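Local coordinates for protein sulfite reductase [ferredoxin] (Mycobacterium tuberculosis, PDB 1ZJ8) that catalyses the six-electron reduction of sulfite to sulfide with electrons from ferredoxin, using a siroheme and a [4Fe-4S] cluster, at residues 103-109 and 144-150; 119-124 and 160-166; 286-291 and 317-322. One frame throughout, in Å; residues are numbered along the deposited sequence.

In the fold
Contacts 1 and 2 belong to one ferredoxin-like half domain, their centres about 16 Å apart, and their segments alternate along the chain: strand 104-109, helix 118-131, strand 144-149, helix 154-162. Contact 1 pairs the two strands within a five-stranded antiparallel sheet, one face of which meets siroheme; contact 2 joins the two helices on the opposite face. Tyr146 ties the layers together through its OH, 3.0 Å from Leu124 O, a probable hydrogen bond. Contact 3 comes later, between helices 277-291 and 311-323 of the first nitrite/sulfite reductase 4Fe-4S domain. Its centre is about 35 Å from that of contact 1, and it is peripheral packing away from the cofactors.

Contact 1 (103-109 and 144-150); sequences KYFMMRV and VQYHWIE. With SRM (siroheme), chain E.
Gln145 runs beside Arg108 and across Met106 to reach siroheme. Gln145 CB lies 4.0 Å from Met107 O, Gln145 CG passes 3.8 Å from Met106 SD, and CD comes closer to that sulfur while also touching the siroheme methyl CMB. With CG anti to the carbonyl carbon (chi1 -70°) and the chain extended beyond, the amide is carried to the cofactor. Gln145 OE1 takes two bonds from one edge of Arg108, from NE at 2.9 Å and from NH2 at 3.1 Å, the first on a lone pair. Amide and guanidinium planes are only 14° apart. NE2 turns to siroheme O1A in a weak bond. Strands 104-109 and 144-149 are antiparallel neighbours, and a beta bulge shifts their register between Phe105 and Met107. On the siroheme side, His147 NE2 donates to O2A of the same carboxylate at 3.1 Å, its ring stacked on Phe433, while siroheme O2B, from another carboxylate, lies over one guanidinium face of Arg108. The other face is largely apolar: Met107 CE lies 3.5 Å from Tyr146 CD2 and also touches Ile149 CD1, Ile157 of helix 154-162 packs on Met107 and Ile149, and the Tyr146 hydroxyl bonds to Leu124 O.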
loop_
_atom_site.group_PDB
_atom_site.type_symbol
_atom_site.label_atom_id
_atom_site.label_comp_id
_atom_site.label_asym_id
_atom_site.label_seq_id
_atom_site.Cartn_x
_atom_site.Cartn_y
_atom_site.Cartn_z
ATOM N N LYS A 103 -1.739 14.108 20.639
ATOM C CA LYS A 103 -2.005 13.127 21.709
ATOM C C LYS A 103 -2.874 11.974 21.207
ATOM O O LYS A 103 -3.453 11.232 22.017
ATOM C CB LYS A 103 -2.685 13.777 22.937
ATOM C CG LYS A 103 -4.256 13.591 23.045
ATOM C CD LYS A 103 -4.768 13.876 24.468
ATOM C CE LYS A 103 -6.281 14.019 24.539
ATOM N NZ LYS A 103 -6.934 12.698 24.645
ATOM N N TYR A 104 -2.975 11.825 19.886
ATOM C CA TYR A 104 -3.829 10.808 19.270
ATOM C C TYR A 104 -3.007 9.924 18.334
ATOM O O TYR A 104 -1.917 10.301 17.910
ATOM C CB TYR A 104 -4.975 11.490 18.517
ATOM C CG TYR A 104 -5.976 12.206 19.413
ATOM C CD1 TYR A 104 -6.946 11.487 20.106
ATOM C CD2 TYR A 104 -5.953 13.599 19.562
ATOM C CE1 TYR A 104 -7.863 12.122 20.921
ATOM C CE2 TYR A 104 -6.863 14.253 20.381
ATOM C CZ TYR A 104 -7.824 13.509 21.061
ATOM O OH TYR A 104 -8.768 14.117 21.880
ATOM N N PHE A 105 -3.535 8.745 18.024
ATOM C CA PHE A 105 -2.823 7.754 17.205
ATOM C C PHE A 105 -3.573 7.358 15.944
ATOM O O PHE A 105 -4.796 7.217 15.942
ATOM C CB PHE A 105 -2.575 6.477 18.022
ATOM C CG PHE A 105 -1.639 6.675 19.176
ATOM C CD1 PHE A 105 -2.134 6.971 20.452
ATOM C CD2 PHE A 105 -0.259 6.590 18.988
ATOM C CE1 PHE A 105 -1.273 7.173 21.524
ATOM C CE2 PHE A 105 0.614 6.785 20.052
ATOM C CZ PHE A 105 0.107 7.079 21.327
ATOM N N MET A 106 -2.826 7.169 14.871
ATOM C CA MET A 106 -3.288 6.357 13.770
ATOM C C MET A 106 -3.076 4.903 14.222
ATOM O O MET A 106 -2.006 4.560 14.746
ATOM C CB MET A 106 -2.461 6.634 12.511
ATOM C CG MET A 106 -2.899 5.841 11.259
ATOM S SD MET A 106 -2.299 4.109 11.169
ATOM C CE MET A 106 -0.652 4.373 10.484
ATOM N N MET A 107 -4.083 4.053 14.037
ATOM C CA MET A 107 -3.915 2.624 14.292
ATOM C C MET A 107 -4.230 1.803 13.033
ATOM O O MET A 107 -5.264 2.005 12.396
ATOM C CB MET A 107 -4.770 2.175 15.462
ATOM C CG MET A 107 -4.460 0.744 15.891
ATOM S SD MET A 107 -5.390 0.208 17.364
ATOM C CE MET A 107 -7.021 -0.002 16.691
ATOM N N ARG A 108 -3.331 0.877 12.702
ATOM C CA ARG A 108 -3.337 0.159 11.426
ATOM C C ARG A 108 -3.627 -1.312 11.664
ATOM O O ARG A 108 -2.871 -1.996 12.354
ATOM C CB ARG A 108 -1.960 0.303 10.746
ATOM C CG ARG A 108 -1.808 -0.390 9.377
ATOM C CD ARG A 108 -0.401 -0.196 8.773
ATOM N NE ARG A 108 -0.155 1.190 8.369
ATOM C CZ ARG A 108 0.972 1.631 7.807
ATOM N NH1 ARG A 108 1.995 0.821 7.558
ATOM N NH2 ARG A 108 1.090 2.898 7.471
ATOM N N VAL A 109 -4.712 -1.801 11.079
ATOM C CA VAL A 109 -5.077 -3.192 11.239
ATOM C C VAL A 109 -4.454 -4.016 10.129
ATOM O O VAL A 109 -4.611 -3.696 8.952
ATOM C CB VAL A 109 -6.597 -3.392 11.222
ATOM C CG1 VAL A 109 -6.942 -4.842 11.526
ATOM C CG2 VAL A 109 -7.272 -2.455 12.240
ATOM N N VAL A 144 -7.010 -1.481 6.831
ATOM C CA VAL A 144 -7.733 -0.301 7.262
ATOM C C VAL A 144 -6.904 0.406 8.286
ATOM O O VAL A 144 -6.158 -0.226 9.029
ATOM C CB VAL A 144 -9.071 -0.591 7.928
ATOM C CG1 VAL A 144 -10.094 -0.935 6.893
ATOM C CG2 VAL A 144 -8.936 -1.694 8.940
ATOM N N GLN A 145 -7.057 1.723 8.318
ATOM C CA GLN A 145 -6.420 2.556 9.306
ATOM C C GLN A 145 -7.446 3.399 10.006
ATOM O O GLN A 145 -8.352 3.963 9.355
ATOM C CB GLN A 145 -5.422 3.485 8.643
ATOM C CG GLN A 145 -4.220 2.791 8.107
ATOM C CD GLN A 145 -3.118 3.759 7.777
ATOM O OE1 GLN A 145 -1.974 3.370 7.676
ATOM N NE2 GLN A 145 -3.456 5.034 7.616
ATOM N N TYR A 146 -7.287 3.489 11.326
ATOM C CA TYR A 146 -8.145 4.305 12.188
ATOM C C TYR A 146 -7.377 5.566 12.542
ATOM O O TYR A 146 -6.157 5.557 12.476
ATOM C CB TYR A 146 -8.434 3.552 13.478
ATOM C CG TYR A 146 -9.228 2.259 13.365
ATOM C CD1 TYR A 146 -10.538 2.259 12.903
ATOM C CD2 TYR A 146 -8.688 1.043 13.788
ATOM C CE1 TYR A 146 -11.298 1.072 12.846
ATOM C CE2 TYR A 146 -9.432 -0.161 13.738
ATOM C CZ TYR A 146 -10.745 -0.136 13.266
ATOM O OH TYR A 146 -11.520 -1.293 13.195
ATOM N N HIS A 147 -8.064 6.652 12.890
ATOM C CA HIS A 147 -7.390 7.844 13.448
ATOM C C HIS A 147 -8.131 8.351 14.692
ATOM O O HIS A 147 -9.170 7.792 15.066
ATOM C CB HIS A 147 -7.281 8.945 12.400
ATOM C CG HIS A 147 -6.181 8.738 11.414
ATOM N ND1 HIS A 147 -6.411 8.373 10.108
ATOM C CD2 HIS A 147 -4.841 8.867 11.536
ATOM C CE1 HIS A 147 -5.260 8.285 9.465
ATOM N NE2 HIS A 147 -4.289 8.576 10.310
ATOM N N TRP A 148 -7.601 9.388 15.342
ATOM C CA TRP A 148 -8.201 9.891 16.580
ATOM C C TRP A 148 -8.248 8.812 17.678
ATOM O O TRP A 148 -9.180 8.792 18.492
ATOM C CB TRP A 148 -9.641 10.432 16.340
ATOM C CG TRP A 148 -9.701 11.580 15.372
ATOM C CD1 TRP A 148 -10.129 11.552 14.067
ATOM C CD2 TRP A 148 -9.289 12.920 15.629
ATOM N NE1 TRP A 148 -10.003 12.804 13.499
ATOM C CE2 TRP A 148 -9.495 13.661 14.439
ATOM C CE3 TRP A 148 -8.764 13.572 16.752
ATOM C CZ2 TRP A 148 -9.196 15.020 14.349
ATOM C CZ3 TRP A 148 -8.467 14.913 16.661
ATOM C CH2 TRP A 148 -8.682 15.626 15.468
ATOM N N ILE A 149 -7.262 7.920 17.710
ATOM C CA ILE A 149 -7.270 6.870 18.717
ATOM C C ILE A 149 -6.442 7.292 19.934
ATOM O O ILE A 149 -5.381 7.916 19.798
ATOM C CB ILE A 149 -6.875 5.496 18.115
ATOM C CG1 ILE A 149 -8.159 4.716 17.819
ATOM C CG2 ILE A 149 -5.977 4.677 19.053
ATOM C CD1 ILE A 149 -7.946 3.451 17.107
ATOM N N GLU A 150 -6.966 6.968 21.119
ATOM C CA GLU A 150 -6.326 7.307 22.386
ATOM C C GLU A 150 -5.853 6.002 23.047
ATOM O O GLU A 150 -6.641 5.025 23.157
ATOM C CB GLU A 150 -7.283 8.065 23.320
ATOM C CG GLU A 150 -8.318 8.970 22.661
ATOM C CD GLU A 150 -9.015 9.906 23.674
ATOM O OE1 GLU A 150 -8.313 10.710 24.335
ATOM O OE2 GLU A 150 -10.267 9.856 23.811
HETATM FE FE SRM E . 3.587 4.479 3.796
HETATM C CHA SRM E . 5.345 6.335 6.062
HETATM C CHB SRM E . 0.779 6.069 4.694
HETATM C CHC SRM E . 1.910 2.675 1.669
HETATM C CHD SRM E . 6.251 4.627 1.601
HETATM N NA SRM E . 3.118 5.772 5.247
HETATM C C1A SRM E . 3.938 6.331 6.164
HETATM C C2A SRM E . 3.217 6.962 7.316
HETATM C CMA SRM E . 3.186 6.008 8.471
HETATM C CDA SRM E . 3.749 8.325 7.660
HETATM C CEA SRM E . 4.624 8.498 8.860
HETATM O O3A SRM E . 5.710 7.910 8.892
HETATM O O4A SRM E . 4.271 9.210 9.812
HETATM C C3A SRM E . 1.861 7.133 6.720
HETATM C CAA SRM E . 0.732 6.878 7.661
HETATM C CBA SRM E . 0.465 8.235 8.257
HETATM C CCA SRM E . -0.982 8.393 8.595
HETATM O O1A SRM E . -1.840 7.946 7.803
HETATM O O2A SRM E . -1.285 8.952 9.676
HETATM C C4A SRM E . 1.904 6.271 5.504
HETATM N NB SRM E . 1.669 4.301 3.398
HETATM C C1B SRM E . 0.609 4.970 3.857
HETATM C C2B SRM E . -0.724 4.431 3.419
HETATM C CMB SRM E . -1.783 4.452 4.484
HETATM C CDB SRM E . -1.189 5.275 2.280
HETATM C CEB SRM E . -2.505 4.959 1.663
HETATM O O3B SRM E . -3.490 5.724 1.753
HETATM O O4B SRM E . -2.588 3.891 1.056
HETATM C C3B SRM E . -0.290 3.059 2.949
HETATM C CAB SRM E . -0.295 2.072 4.087
HETATM C CBB SRM E . -0.461 0.663 3.605
HETATM C CCB SRM E . -0.230 -0.302 4.733
HETATM O O1B SRM E . -1.174 -0.850 5.295
HETATM O O2B SRM E . 0.905 -0.591 5.100
HETATM C C4B SRM E . 1.160 3.328 2.649
HETATM N NC SRM E . 3.944 3.906 1.985
HETATM C C1C SRM E . 3.209 3.000 1.309
HETATM C C2C SRM E . 3.699 2.721 0.040
HETATM C CDC SRM E . 3.052 1.998 -1.093
HETATM C CEC SRM E . 3.140 0.526 -1.218
HETATM O O3C SRM E . 3.604 -0.156 -0.276
HETATM O O4C SRM E . 2.747 0.055 -2.294
HETATM C C3C SRM E . 4.913 3.338 0.040
HETATM C CAC SRM E . 5.772 3.246 -1.179
HETATM C CBC SRM E . 6.424 1.933 -1.556
HETATM C CCC SRM E . 7.664 1.738 -0.701
HETATM O O1C SRM E . 7.559 1.484 0.530
HETATM O O2C SRM E . 8.775 1.869 -1.275
HETATM C C4C SRM E . 5.071 3.986 1.238
HETATM N ND SRM E . 5.531 5.016 3.965
HETATM C C1D SRM E . 6.338 5.156 2.901
HETATM C C2D SRM E . 7.409 6.000 3.250
HETATM C CAD SRM E . 8.778 5.898 2.600
HETATM C CBD SRM E . 9.810 5.019 3.235
HETATM C CCD SRM E . 11.149 4.743 2.613
HETATM O O1D SRM E . 11.376 3.562 2.264
HETATM O O2D SRM E . 11.998 5.659 2.449
HETATM C C3D SRM E . 7.211 6.360 4.572
HETATM C CDD SRM E . 8.281 6.864 5.502
HETATM C CED SRM E . 9.307 5.958 6.145
HETATM O O3D SRM E . 9.180 4.733 6.131
HETATM O O4D SRM E . 10.310 6.422 6.707
HETATM C C4D SRM E . 6.047 5.743 5.002
#

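Contact 2 (119-124 and 160-166); sequences AALRTL and RLDDVGL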
loop_
_atom_site.group_PDB
_atom_site.type_symbol
_atom_site.label_atom_id
_atom_site.label_comp_id
_atom_site.label_asym_id
_atom_site.label_seq_id
_atom_site.Cartn_x
_atom_site.Cartn_y
_atom_site.Cartn_z
ATOM N N ALA A 119 -18.314 -11.046 9.892
ATOM C CA ALA A 119 -18.186 -10.740 11.328
ATOM C C ALA A 119 -16.993 -9.825 11.622
ATOM O O ALA A 119 -17.118 -8.882 12.415
ATOM C CB ALA A 119 -18.072 -12.025 12.133
ATOM N N ALA A 120 -15.855 -10.106 10.988
ATOM C CA ALA A 120 -14.658 -9.315 11.188
ATOM C C ALA A 120 -14.851 -7.903 10.645
ATOM O O ALA A 120 -14.379 -6.935 11.246
ATOM C CB ALA A 120 -13.450 -9.993 10.527
ATOM N N LEU A 121 -15.536 -7.790 9.508
ATOM C CA LEU A 121 -15.814 -6.500 8.883
ATOM C C LEU A 121 -16.753 -5.656 9.764
ATOM O O LEU A 121 -16.591 -4.434 9.868
ATOM C CB LEU A 121 -16.425 -6.707 7.499
ATOM C CG LEU A 121 -16.571 -5.418 6.666
ATOM C CD1 LEU A 121 -15.217 -4.994 6.110
ATOM C CD2 LEU A 121 -17.627 -5.541 5.547
ATOM N N ARG A 122 -17.714 -6.316 10.409
ATOM C CA ARG A 122 -18.600 -5.656 11.363
ATOM C C ARG A 122 -17.859 -5.117 12.595
ATOM O O ARG A 122 -18.137 -3.998 13.065
ATOM C CB ARG A 122 -19.687 -6.616 11.799
ATOM C CG ARG A 122 -20.696 -5.978 12.720
ATOM C CD ARG A 122 -21.685 -7.000 13.211
ATOM N NE ARG A 122 -22.179 -7.849 12.129
ATOM C CZ ARG A 122 -23.070 -7.458 11.225
ATOM N NH1 ARG A 122 -23.572 -6.215 11.258
ATOM N NH2 ARG A 122 -23.461 -8.311 10.276
ATOM N N THR A 123 -16.931 -5.919 13.113
ATOM C CA THR A 123 -16.115 -5.532 14.255
ATOM C C THR A 123 -15.308 -4.277 13.893
ATOM O O THR A 123 -15.373 -3.275 14.592
ATOM C CB THR A 123 -15.188 -6.711 14.679
ATOM O OG1 THR A 123 -15.987 -7.870 15.001
ATOM C CG2 THR A 123 -14.271 -6.319 15.878
ATOM N N LEU A 124 -14.592 -4.333 12.776
ATOM C CA LEU A 124 -13.910 -3.167 12.237
ATOM C C LEU A 124 -14.812 -1.935 12.202
ATOM O O LEU A 124 -14.383 -0.828 12.516
ATOM C CB LEU A 124 -13.422 -3.469 10.824
ATOM C CG LEU A 124 -12.004 -4.022 10.718
ATOM C CD1 LEU A 124 -11.509 -4.694 12.012
ATOM C CD2 LEU A 124 -11.916 -5.005 9.541
ATOM N N ARG A 160 -11.272 -7.117 20.994
ATOM C CA ARG A 160 -12.345 -7.303 19.987
ATOM C C ARG A 160 -11.796 -7.755 18.626
ATOM O O ARG A 160 -12.422 -8.554 17.928
ATOM C CB ARG A 160 -13.148 -6.019 19.765
ATOM C CG ARG A 160 -13.745 -5.420 21.012
ATOM C CD ARG A 160 -15.046 -4.685 20.727
ATOM N NE ARG A 160 -15.156 -3.466 21.531
ATOM C CZ ARG A 160 -16.241 -2.689 21.612
ATOM N NH1 ARG A 160 -17.352 -2.982 20.943
ATOM N NH2 ARG A 160 -16.215 -1.599 22.367
ATOM N N LEU A 161 -10.643 -7.207 18.246
ATOM C CA LEU A 161 -9.969 -7.586 17.008
ATOM C C LEU A 161 -9.549 -9.041 17.024
ATOM O O LEU A 161 -9.759 -9.765 16.047
ATOM C CB LEU A 161 -8.706 -6.766 16.827
ATOM C CG LEU A 161 -8.902 -5.313 16.462
ATOM C CD1 LEU A 161 -7.528 -4.670 16.425
ATOM C CD2 LEU A 161 -9.627 -5.163 15.125
ATOM N N ASP A 162 -8.924 -9.450 18.130
ATOM C CA ASP A 162 -8.500 -10.835 18.317
ATOM C C ASP A 162 -9.688 -11.782 18.342
ATOM O O ASP A 162 -9.560 -12.925 17.932
ATOM C CB ASP A 162 -7.708 -10.993 19.620
ATOM C CG ASP A 162 -7.142 -12.397 19.796
ATOM O OD1 ASP A 162 -6.282 -12.792 18.981
ATOM O OD2 ASP A 162 -7.559 -13.105 20.744
ATOM N N ASP A 163 -10.843 -11.307 18.808
ATOM C CA ASP A 163 -12.034 -12.141 18.884
ATOM C C ASP A 163 -12.607 -12.450 17.500
ATOM O O ASP A 163 -13.567 -13.217 17.385
ATOM C CB ASP A 163 -13.097 -11.496 19.792
ATOM C CG ASP A 163 -14.141 -12.508 20.298
ATOM O OD1 ASP A 163 -13.749 -13.650 20.656
ATOM O OD2 ASP A 163 -15.356 -12.172 20.342
ATOM N N VAL A 164 -12.029 -11.851 16.452
ATOM C CA VAL A 164 -12.365 -12.200 15.055
ATOM C C VAL A 164 -11.121 -12.521 14.202
ATOM O O VAL A 164 -11.174 -12.472 12.976
ATOM C CB VAL A 164 -13.204 -11.077 14.360
ATOM C CG1 VAL A 164 -14.640 -11.075 14.865
ATOM C CG2 VAL A 164 -12.553 -9.719 14.564
ATOM N N GLY A 165 -10.007 -12.845 14.853
ATOM C CA GLY A 165 -8.793 -13.293 14.156
ATOM C C GLY A 165 -7.836 -12.232 13.633
ATOM O O GLY A 165 -6.913 -12.539 12.863
ATOM N N LEU A 166 -8.041 -10.985 14.051
ATOM C CA LEU A 166 -7.243 -9.869 13.549
ATOM C C LEU A 166 -6.231 -9.372 14.576
ATOM O O LEU A 166 -6.440 -9.484 15.776
ATOM C CB LEU A 166 -8.162 -8.723 13.110
ATOM C CG LEU A 166 -9.058 -9.044 11.902
ATOM C CD1 LEU A 166 -10.321 -8.205 11.911
ATOM C CD2 LEU A 166 -8.282 -8.839 10.605
#
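Ala119 O, which Val164 CG1 approaches from the other segment, is gripped by two donors of Thr123: the backbone N, one helical turn on, and the hydroxyl OG1, each at 3.0 Å. They arrive from opposite faces of the carbonyl plane, the hydroxyl tilted 33° from it. A first torsion of -58° sets OG1 beside the backbone N, where it can reach back to this carbonyl, and leaves CG2 anti to that N. The methyl is thereby directed at the neighbouring helix end, with Thr123 CG2 3.6 Å from Arg160 O. The Thr123 and Val164 side chains lie alongside, pointing in opposing directions, and Thr123 OG1, its hydrogen already spent on Ala119, meets only the methyls of the valine across the interface, Val164 CG1 being the nearer at 3.5 Å.

Helices 118-131 and 154-162 are the two helices of the ferredoxin-like half domain, side by side on one face of its antiparallel sheet, and the second ends here in a Schellman motif. Leu161 O accepts from Leu166 N at 2.9 Å and from Val164 N, again from opposite faces of its plane, while Gly165 N bonds to Asp162 O. Gly165 takes the positive phi of the C-prime position; Val164, just before this glycine, and Leu166, just after it, both point toward helix 118-131. Val164 CB settles on Ala120, 4.0 Å from its CB, the small alanine letting the backbones come close. Leu166 CD1 rests against the same methyl and meets Leu124 CD1 tip to tip at 3.7 Å. Leu161 crosses Leu124 at about a right angle, its CD2 also touching CD1 of that leucine. Leu116 of strand 115-116 packs against both Leu124 and Leu166. The guanidinium of Arg160 leads away from the contact to salt bridges with Glu156 and Glu130.

Contact 3 (286-291 and 317-322); sequences SVFRDY and VLETEY
Tyr322 projects from helix 311-323, and with its CG anti to the carbonyl carbon (chi1 -68°) the ring is carried into helix 277-291, boxed in by Ser286, Val287, Asp290 and Tyr291. Ser286 CB comes obliquely to the ring, 3.6 Å from Tyr322 CD2, whereas the methyl CG2 of Val287 lies 3.8 Å from Tyr322 CD1 and the backbone N of Val287 stands over one ring face. At the far end the hydroxyl donates to Asp290 OD2. The modelled separation is too short to be taken literally at this resolution; the modelled orientation puts the carboxylate at the ring edge, the two planes only 22° apart. Arg289 holds that carboxylate side-on, NE to Asp290 OD1 at 3.0 Å and NH2 to Asp290 OD2, which would partly balance its charge.

Tyr291 reaches the other way. Tyr291 OH gives a hydrogen to Glu321 OE1 at 2.6 Å, on the syn lone pair, and the two side chains cross at about a right angle with their planes 65° apart. The Tyr322 hydroxyl sits at the edge of the Tyr291 ring, and the ring of Trp309 on helix 302-309 also meets Tyr291. Deeper in, Val287 CG2 touches Leu318 CD1 at 4.0 Å. The axes of 286-291 and 317-322 approach to 11.1 Å and are inclined at 82°: near-perpendicular helix packing, in which Tyr322 is a knob in a four-residue hole.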
loop_
_atom_site.group_PDB
_atom_site.type_symbol
_atom_site.label_atom_id
_atom_site.label_comp_id
_atom_site.label_asym_id
_atom_site.label_seq_id
_atom_site.Cartn_x
_atom_site.Cartn_y
_atom_site.Cartn_z
ATOM N N SER A 286 15.801 -13.417 5.538
ATOM C CA SER A 286 17.009 -13.675 6.352
ATOM C C SER A 286 18.238 -13.011 5.758
ATOM O O SER A 286 19.060 -12.455 6.483
ATOM C CB SER A 286 17.234 -15.173 6.500
ATOM O OG SER A 286 16.087 -15.782 7.091
ATOM N N VAL A 287 18.345 -13.028 4.436
ATOM C CA VAL A 287 19.426 -12.295 3.792
ATOM C C VAL A 287 19.305 -10.809 4.105
ATOM O O VAL A 287 20.287 -10.169 4.468
ATOM C CB VAL A 287 19.439 -12.472 2.276
ATOM C CG1 VAL A 287 20.601 -11.663 1.662
ATOM C CG2 VAL A 287 19.525 -13.961 1.916
ATOM N N PHE A 288 18.100 -10.266 3.974
ATOM C CA PHE A 288 17.850 -8.864 4.312
ATOM C C PHE A 288 18.379 -8.562 5.710
ATOM O O PHE A 288 19.182 -7.655 5.889
ATOM C CB PHE A 288 16.337 -8.538 4.214
ATOM C CG PHE A 288 15.974 -7.078 4.486
ATOM C CD1 PHE A 288 16.720 -6.022 3.934
ATOM C CD2 PHE A 288 14.856 -6.760 5.264
ATOM C CE1 PHE A 288 16.380 -4.686 4.174
ATOM C CE2 PHE A 288 14.507 -5.411 5.513
ATOM C CZ PHE A 288 15.279 -4.379 4.964
ATOM N N ARG A 289 17.930 -9.332 6.695
ATOM C CA ARG A 289 18.314 -9.099 8.097
ATOM C C ARG A 289 19.833 -9.111 8.254
ATOM O O ARG A 289 20.407 -8.225 8.897
ATOM C CB ARG A 289 17.680 -10.145 9.021
ATOM C CG ARG A 289 18.089 -10.039 10.521
ATOM C CD ARG A 289 17.767 -11.319 11.304
ATOM N NE ARG A 289 18.257 -12.491 10.580
ATOM C CZ ARG A 289 17.892 -13.751 10.804
ATOM N NH1 ARG A 289 17.022 -14.055 11.765
ATOM N NH2 ARG A 289 18.408 -14.717 10.046
ATOM N N ASP A 290 20.485 -10.095 7.641
ATOM C CA ASP A 290 21.913 -10.327 7.869
ATOM C C ASP A 290 22.848 -9.431 7.012
ATOM O O ASP A 290 23.924 -9.027 7.477
ATOM C CB ASP A 290 22.211 -11.833 7.688
ATOM C CG ASP A 290 21.442 -12.728 8.710
ATOM O OD1 ASP A 290 21.131 -12.266 9.823
ATOM O OD2 ASP A 290 21.144 -13.898 8.406
ATOM N N TYR A 291 22.432 -9.096 5.792
ATOM C CA TYR A 291 23.284 -8.338 4.860
ATOM C C TYR A 291 22.740 -6.953 4.444
ATOM O O TYR A 291 23.428 -6.195 3.744
ATOM C CB TYR A 291 23.521 -9.164 3.593
ATOM C CG TYR A 291 24.450 -10.368 3.738
ATOM C CD1 TYR A 291 24.000 -11.568 4.315
ATOM C CD2 TYR A 291 25.772 -10.322 3.241
ATOM C CE1 TYR A 291 24.856 -12.675 4.415
ATOM C CE2 TYR A 291 26.620 -11.413 3.334
ATOM C CZ TYR A 291 26.166 -12.581 3.922
ATOM O OH TYR A 291 27.019 -13.654 4.008
ATOM N N VAL A 317 23.955 -16.215 -2.810
ATOM C CA VAL A 317 23.980 -16.111 -1.343
ATOM C C VAL A 317 22.749 -16.729 -0.708
ATOM O O VAL A 317 22.814 -17.273 0.405
ATOM C CB VAL A 317 24.049 -14.624 -0.854
ATOM C CG1 VAL A 317 23.740 -14.504 0.653
ATOM C CG2 VAL A 317 25.409 -13.978 -1.209
ATOM N N LEU A 318 21.622 -16.606 -1.401
ATOM C CA LEU A 318 20.367 -17.165 -0.922
ATOM C C LEU A 318 20.496 -18.681 -0.914
ATOM O O LEU A 318 20.292 -19.312 0.124
ATOM C CB LEU A 318 19.191 -16.687 -1.802
ATOM C CG LEU A 318 17.756 -17.145 -1.469
ATOM C CD1 LEU A 318 17.181 -16.453 -0.213
ATOM C CD2 LEU A 318 16.864 -16.933 -2.667
ATOM N N GLU A 319 20.882 -19.246 -2.058
ATOM C CA GLU A 319 20.975 -20.707 -2.227
ATOM C C GLU A 319 22.058 -21.384 -1.390
ATOM O O GLU A 319 21.835 -22.485 -0.896
ATOM C CB GLU A 319 21.216 -21.061 -3.689
ATOM C CG GLU A 319 20.056 -20.761 -4.571
ATOM C CD GLU A 319 20.432 -20.797 -6.022
ATOM O OE1 GLU A 319 21.644 -20.860 -6.310
ATOM O OE2 GLU A 319 19.515 -20.753 -6.874
ATOM N N THR A 320 23.219 -20.751 -1.241
ATOM C CA THR A 320 24.345 -21.418 -0.593
ATOM C C THR A 320 24.436 -21.168 0.908
ATOM O O THR A 320 24.817 -22.060 1.654
ATOM C CB THR A 320 25.685 -21.056 -1.245
ATOM O OG1 THR A 320 25.910 -19.638 -1.131
ATOM C CG2 THR A 320 25.693 -21.503 -2.712
ATOM N N GLU A 321 24.084 -19.976 1.361
ATOM C CA GLU A 321 24.191 -19.685 2.782
ATOM C C GLU A 321 22.918 -19.994 3.548
ATOM O O GLU A 321 22.994 -20.386 4.703
ATOM C CB GLU A 321 24.613 -18.230 2.997
ATOM C CG GLU A 321 25.855 -17.844 2.188
ATOM C CD GLU A 321 26.421 -16.498 2.582
ATOM O OE1 GLU A 321 26.178 -16.068 3.735
ATOM O OE2 GLU A 321 27.110 -15.880 1.736
ATOM N N TYR A 322 21.750 -19.831 2.926
ATOM C CA TYR A 322 20.465 -19.965 3.660
ATOM C C TYR A 322 19.617 -21.209 3.276
ATOM O O TYR A 322 19.194 -21.945 4.163
ATOM C CB TYR A 322 19.666 -18.645 3.576
ATOM C CG TYR A 322 20.347 -17.534 4.339
ATOM C CD1 TYR A 322 21.338 -16.761 3.737
ATOM C CD2 TYR A 322 20.040 -17.289 5.681
ATOM C CE1 TYR A 322 21.983 -15.754 4.440
ATOM C CE2 TYR A 322 20.689 -16.280 6.402
ATOM C CZ TYR A 322 21.657 -15.521 5.774
ATOM O OH TYR A 322 22.302 -14.520 6.456
#